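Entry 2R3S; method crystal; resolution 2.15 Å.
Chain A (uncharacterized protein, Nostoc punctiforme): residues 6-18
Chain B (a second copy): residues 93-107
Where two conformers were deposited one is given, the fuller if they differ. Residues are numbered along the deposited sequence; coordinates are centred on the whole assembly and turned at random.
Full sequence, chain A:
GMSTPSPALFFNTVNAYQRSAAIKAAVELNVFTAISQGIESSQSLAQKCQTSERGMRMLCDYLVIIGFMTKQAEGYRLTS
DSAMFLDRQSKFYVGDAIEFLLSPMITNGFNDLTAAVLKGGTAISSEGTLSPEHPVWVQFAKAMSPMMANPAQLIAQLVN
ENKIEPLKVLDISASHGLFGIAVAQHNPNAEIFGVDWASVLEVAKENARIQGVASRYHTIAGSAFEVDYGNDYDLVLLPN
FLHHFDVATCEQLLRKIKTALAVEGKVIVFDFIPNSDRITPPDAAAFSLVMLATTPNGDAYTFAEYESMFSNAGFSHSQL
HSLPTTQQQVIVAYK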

# COMPACT_ATOMS: atom_id res chain seq x y z
N SER A 6 -8.59 -18.06 -5.00
CA SER A 6 -8.25 -16.86 -5.74
C SER A 6 -6.96 -16.14 -5.31
O SER A 6 -6.73 -15.97 -4.13
CB SER A 6 -9.40 -15.88 -5.58
OG SER A 6 -9.07 -14.68 -6.21
N PRO A 7 -6.16 -15.65 -6.29
CA PRO A 7 -4.96 -14.91 -5.99
C PRO A 7 -5.23 -13.40 -5.90
O PRO A 7 -4.29 -12.62 -5.96
CB PRO A 7 -4.09 -15.21 -7.21
CG PRO A 7 -5.06 -15.28 -8.33
CD PRO A 7 -6.39 -15.70 -7.75
N ALA A 8 -6.49 -13.00 -5.73
CA ALA A 8 -6.84 -11.59 -5.68
C ALA A 8 -6.24 -10.88 -4.48
O ALA A 8 -5.76 -9.75 -4.60
CB ALA A 8 -8.38 -11.41 -5.72
N LEU A 9 -6.27 -11.51 -3.31
CA LEU A 9 -5.66 -10.89 -2.12
C LEU A 9 -4.20 -10.58 -2.37
O LEU A 9 -3.71 -9.47 -2.10
CB LEU A 9 -5.81 -11.79 -0.87
CG LEU A 9 -5.31 -11.23 0.48
CD1 LEU A 9 -5.91 -9.87 0.84
CD2 LEU A 9 -5.54 -12.23 1.61
N PHE A 10 -3.49 -11.59 -2.86
CA PHE A 10 -2.08 -11.43 -3.19
C PHE A 10 -1.86 -10.20 -4.08
O PHE A 10 -1.06 -9.35 -3.76
CB PHE A 10 -1.53 -12.66 -3.89
CG PHE A 10 -0.13 -12.51 -4.37
CD1 PHE A 10 0.89 -12.17 -3.49
CD2 PHE A 10 0.20 -12.71 -5.70
CE1 PHE A 10 2.18 -12.02 -3.92
CE2 PHE A 10 1.50 -12.58 -6.12
CZ PHE A 10 2.49 -12.25 -5.25
N PHE A 11 -2.58 -10.12 -5.19
CA PHE A 11 -2.33 -9.07 -6.18
C PHE A 11 -2.79 -7.71 -5.66
O PHE A 11 -2.12 -6.71 -5.88
CB PHE A 11 -2.94 -9.41 -7.55
CG PHE A 11 -2.21 -10.52 -8.29
CD1 PHE A 11 -0.91 -10.35 -8.70
CD2 PHE A 11 -2.83 -11.71 -8.59
CE1 PHE A 11 -0.25 -11.35 -9.36
CE2 PHE A 11 -2.17 -12.69 -9.26
CZ PHE A 11 -0.87 -12.51 -9.65
N ASN A 12 -3.90 -7.67 -4.93
CA ASN A 12 -4.33 -6.40 -4.32
C ASN A 12 -3.35 -5.91 -3.29
O ASN A 12 -3.11 -4.71 -3.18
CB ASN A 12 -5.73 -6.52 -3.70
CG ASN A 12 -6.79 -6.84 -4.74
OD1 ASN A 12 -6.67 -6.47 -5.91
ND2 ASN A 12 -7.84 -7.55 -4.31
N THR A 13 -2.78 -6.85 -2.55
CA THR A 13 -1.73 -6.56 -1.57
C THR A 13 -0.44 -6.13 -2.23
O THR A 13 0.13 -5.12 -1.86
CB THR A 13 -1.51 -7.73 -0.64
OG1 THR A 13 -2.78 -8.06 -0.06
CG2 THR A 13 -0.58 -7.36 0.46
N VAL A 14 -0.01 -6.83 -3.26
CA VAL A 14 1.20 -6.41 -3.98
C VAL A 14 1.05 -4.96 -4.42
O VAL A 14 1.97 -4.16 -4.21
CB VAL A 14 1.54 -7.35 -5.17
CG1 VAL A 14 2.71 -6.78 -6.03
CG2 VAL A 14 1.90 -8.73 -4.64
N ASN A 15 -0.10 -4.61 -5.01
CA ASN A 15 -0.34 -3.26 -5.56
C ASN A 15 -0.87 -2.20 -4.60
O ASN A 15 -1.12 -1.05 -5.02
CB ASN A 15 -1.30 -3.34 -6.75
CG ASN A 15 -0.71 -4.07 -7.91
OD1 ASN A 15 0.51 -4.22 -8.03
ND2 ASN A 15 -1.56 -4.51 -8.79
N ALA A 16 -1.02 -2.55 -3.33
CA ALA A 16 -1.54 -1.66 -2.29
C ALA A 16 -0.80 -0.33 -2.17
O ALA A 16 -1.43 0.66 -1.80
CB ALA A 16 -1.61 -2.40 -0.87
N TYR A 17 0.51 -0.31 -2.46
CA TYR A 17 1.29 0.92 -2.45
C TYR A 17 0.66 2.01 -3.36
O TYR A 17 0.83 3.18 -3.11
CB TYR A 17 2.79 0.69 -2.81
CG TYR A 17 2.98 0.38 -4.26
CD1 TYR A 17 2.80 -0.91 -4.74
CD2 TYR A 17 3.25 1.40 -5.16
CE1 TYR A 17 2.90 -1.18 -6.09
CE2 TYR A 17 3.36 1.14 -6.52
CZ TYR A 17 3.18 -0.14 -6.98
OH TYR A 17 3.30 -0.40 -8.33
N GLN A 18 -0.11 1.62 -4.37
CA GLN A 18 -0.73 2.57 -5.31
C GLN A 18 -1.83 3.41 -4.65
O GLN A 18 -2.07 4.56 -5.03
CB GLN A 18 -1.27 1.79 -6.54
CG GLN A 18 -0.12 1.14 -7.36
CD GLN A 18 -0.57 0.20 -8.49
OE1 GLN A 18 -1.77 -0.01 -8.71
NE2 GLN A 18 0.40 -0.35 -9.21
N TYR B 93 1.62 -21.62 -8.37
CA TYR B 93 2.40 -20.56 -7.71
C TYR B 93 2.62 -19.33 -8.61
O TYR B 93 3.12 -19.45 -9.72
CB TYR B 93 3.75 -21.12 -7.24
CG TYR B 93 4.69 -20.08 -6.72
CD1 TYR B 93 4.57 -19.61 -5.43
CD2 TYR B 93 5.70 -19.55 -7.51
CE1 TYR B 93 5.40 -18.64 -4.94
CE2 TYR B 93 6.55 -18.57 -7.02
CZ TYR B 93 6.39 -18.14 -5.73
OH TYR B 93 7.22 -17.17 -5.20
N VAL B 94 2.27 -18.15 -8.10
CA VAL B 94 2.35 -16.93 -8.86
C VAL B 94 3.20 -15.92 -8.11
O VAL B 94 3.33 -14.78 -8.53
CB VAL B 94 0.92 -16.33 -9.13
CG1 VAL B 94 0.14 -17.19 -10.16
CG2 VAL B 94 0.12 -16.18 -7.83
N GLY B 95 3.82 -16.32 -7.01
CA GLY B 95 4.49 -15.34 -6.14
C GLY B 95 5.57 -14.53 -6.82
O GLY B 95 5.81 -13.38 -6.48
N ASP B 96 6.24 -15.11 -7.80
CA ASP B 96 7.38 -14.42 -8.42
C ASP B 96 6.95 -13.31 -9.38
O ASP B 96 7.79 -12.61 -9.95
CB ASP B 96 8.34 -15.41 -9.08
CG ASP B 96 9.11 -16.26 -8.06
OD1 ASP B 96 9.07 -16.02 -6.83
OD2 ASP B 96 9.76 -17.22 -8.51
N ALA B 97 5.63 -13.11 -9.52
CA ALA B 97 5.05 -11.93 -10.17
C ALA B 97 5.57 -10.60 -9.64
O ALA B 97 5.55 -9.61 -10.37
CB ALA B 97 3.52 -11.95 -10.05
N ILE B 98 6.01 -10.56 -8.38
CA ILE B 98 6.57 -9.33 -7.78
C ILE B 98 7.88 -8.86 -8.46
O ILE B 98 8.22 -7.70 -8.38
CB ILE B 98 6.80 -9.44 -6.25
CG1 ILE B 98 7.89 -10.49 -5.91
CG2 ILE B 98 5.50 -9.73 -5.52
CD1 ILE B 98 8.37 -10.44 -4.49
N GLU B 99 8.59 -9.77 -9.15
CA GLU B 99 9.76 -9.38 -9.93
C GLU B 99 9.39 -8.27 -10.94
O GLU B 99 10.14 -7.33 -11.11
CB GLU B 99 10.42 -10.59 -10.60
N PHE B 100 8.22 -8.35 -11.57
CA PHE B 100 7.71 -7.23 -12.38
C PHE B 100 6.89 -6.20 -11.58
O PHE B 100 7.14 -5.01 -11.64
CB PHE B 100 6.86 -7.75 -13.55
CG PHE B 100 6.24 -6.64 -14.35
CD1 PHE B 100 7.00 -5.89 -15.23
CD2 PHE B 100 4.89 -6.32 -14.17
CE1 PHE B 100 6.43 -4.86 -15.96
CE2 PHE B 100 4.32 -5.28 -14.88
CZ PHE B 100 5.09 -4.54 -15.76
N LEU B 101 5.88 -6.65 -10.85
CA LEU B 101 4.94 -5.74 -10.21
C LEU B 101 5.56 -4.78 -9.18
O LEU B 101 5.11 -3.64 -9.05
CB LEU B 101 3.80 -6.55 -9.55
CG LEU B 101 2.89 -7.33 -10.53
CD1 LEU B 101 1.92 -8.22 -9.71
CD2 LEU B 101 2.16 -6.37 -11.47
N LEU B 102 6.59 -5.23 -8.46
CA LEU B 102 7.31 -4.35 -7.54
C LEU B 102 8.68 -3.98 -8.09
O LEU B 102 9.56 -3.59 -7.35
CB LEU B 102 7.42 -4.96 -6.14
CG LEU B 102 6.06 -5.18 -5.48
CD1 LEU B 102 6.21 -5.91 -4.16
CD2 LEU B 102 5.32 -3.84 -5.30
N SER B 103 8.85 -4.09 -9.40
CA SER B 103 10.03 -3.52 -10.03
C SER B 103 10.08 -2.02 -9.76
O SER B 103 9.05 -1.36 -9.81
CB SER B 103 9.97 -3.73 -11.56
OG SER B 103 11.20 -3.30 -12.16
N PRO B 104 11.29 -1.47 -9.54
CA PRO B 104 11.43 -0.02 -9.38
C PRO B 104 10.96 0.71 -10.62
O PRO B 104 10.50 1.84 -10.55
CB PRO B 104 12.94 0.18 -9.24
CG PRO B 104 13.48 -1.15 -8.87
CD PRO B 104 12.59 -2.14 -9.51
N MSE B 105 11.01 -0.00 -11.72
CA MSE B 105 10.66 0.53 -13.03
C MSE B 105 9.17 0.79 -13.14
O MSE B 105 8.73 1.48 -14.05
CB MSE B 105 11.11 -0.43 -14.13
CG MSE B 105 12.62 -0.77 -14.09
SE MSE B 105 13.76 0.82 -14.10
CE MSE B 105 15.35 0.13 -15.03
N ILE B 106 8.38 0.23 -12.18
CA ILE B 106 6.94 0.54 -12.02
C ILE B 106 6.66 1.35 -10.73
O ILE B 106 5.89 2.31 -10.76
CB ILE B 106 6.03 -0.75 -12.00
CG1 ILE B 106 6.18 -1.58 -13.29
CG2 ILE B 106 4.57 -0.39 -11.80
CD1 ILE B 106 6.18 -0.77 -14.66
N THR B 107 7.29 0.98 -9.61
CA THR B 107 7.04 1.71 -8.36
C THR B 107 7.56 3.15 -8.40
O THR B 107 6.91 4.03 -7.84
CB THR B 107 7.60 0.97 -7.12
OG1 THR B 107 9.02 0.81 -7.26
CG2 THR B 107 6.98 -0.38 -6.98
O HOH W 1 2.75 -2.75 -9.18

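Contact between chain A residues 6-18 and chain B residues 93-107, two copies of one protein, buries 544 Å² summed over both sides and rests almost wholly on apolar packing; no direct hydrogen bond crosses it. On chain A, Phe A10, Phe A11, Val A14 and Tyr A17 supply most of the surface. Phe A10, Phe A11 and Val A14 belong to one helix, N-capped by Pro A7, and their spacing of three and four residues brings successive turns to the same side; Tyr A17 continues the contact beyond that helix. Backbone bonds such as Phe A11 N to Pro A7 O (3.1 Å) and Val A14 N to Phe A10 O (2.8 Å) hold the helical spacing.

Apolar packing begins at Val B94, whose CG2 lies 4.4 Å from Pro A7 CB, 4.1 Å from Phe A10 CD2 and 4.2 Å from Phe A11 CZ, so one small branched side chain serves three neighbours. Phe A10, chi1 t, points toward chain B and extends its ring until CZ is 3.9 Å from Ile B98 CG2. The same ring meets backbone: CE2 is 3.7 Å from Val B94 O and CZ 3.7 Å from Gly B95 O. Gly B95 brings only main chain to this contact; a CB there would point away from chain A and clash with Tyr B93 OH. The CA-to-CB bond of Phe A11 points sideways to chain B, but with chi1 m the end of its ring comes nearer. Its edge receives Ala B97 CB, 3.9 Å from CE1, and Leu B101 CD1, 3.7 Å from CD1 of the ring. The short Ala B97 side chain also approaches the edge of Phe A10, with CB 4.5 Å from CE2, and so fits beside both aromatic rings.

Val A14 lies buried in the middle of the contacting series. Both its methyls reach Ile B98 CG2, CG2 at 3.8 Å and CG1 at 4.1 Å, and CG1 also packs 3.7 Å from Leu B101 CB and 3.8 Å from Leu B102 CG. Leu B102 follows the end of a helix; its CB leaves sideways, but the end of the side chain turns nearer, placing CD2 3.5 Å from Val A14 O and 3.7 Å from Tyr A17 CE1.

The Tyr A17 side chain combines an apolar ring with a polar hydroxyl. Thr B107 CG2 sits over one face, 4.2 Å from the ring centroid and 25° off the normal, a CH-pi contact; its closest ring atom is CZ, at 3.8 Å. Ile B106 CG2 lies 3.7 Å from Tyr A17 OH.

Water supplies the polar link. Tyr A17 OH donates to water 1 (OH to water O, 2.6 Å), which in turn donates to Asn A15 OD1 (water O to OD1, 2.9 Å) and Leu B101 O (water O to carbonyl O, 2.5 Å). The water spans the 3.8 Å between Tyr A17 OH and Leu B101 O, which are not directly bonded. Gln A18 NE2 donates to Tyr A17 OH at 3.0 Å, so the hydroxyl accepts one bond while donating another.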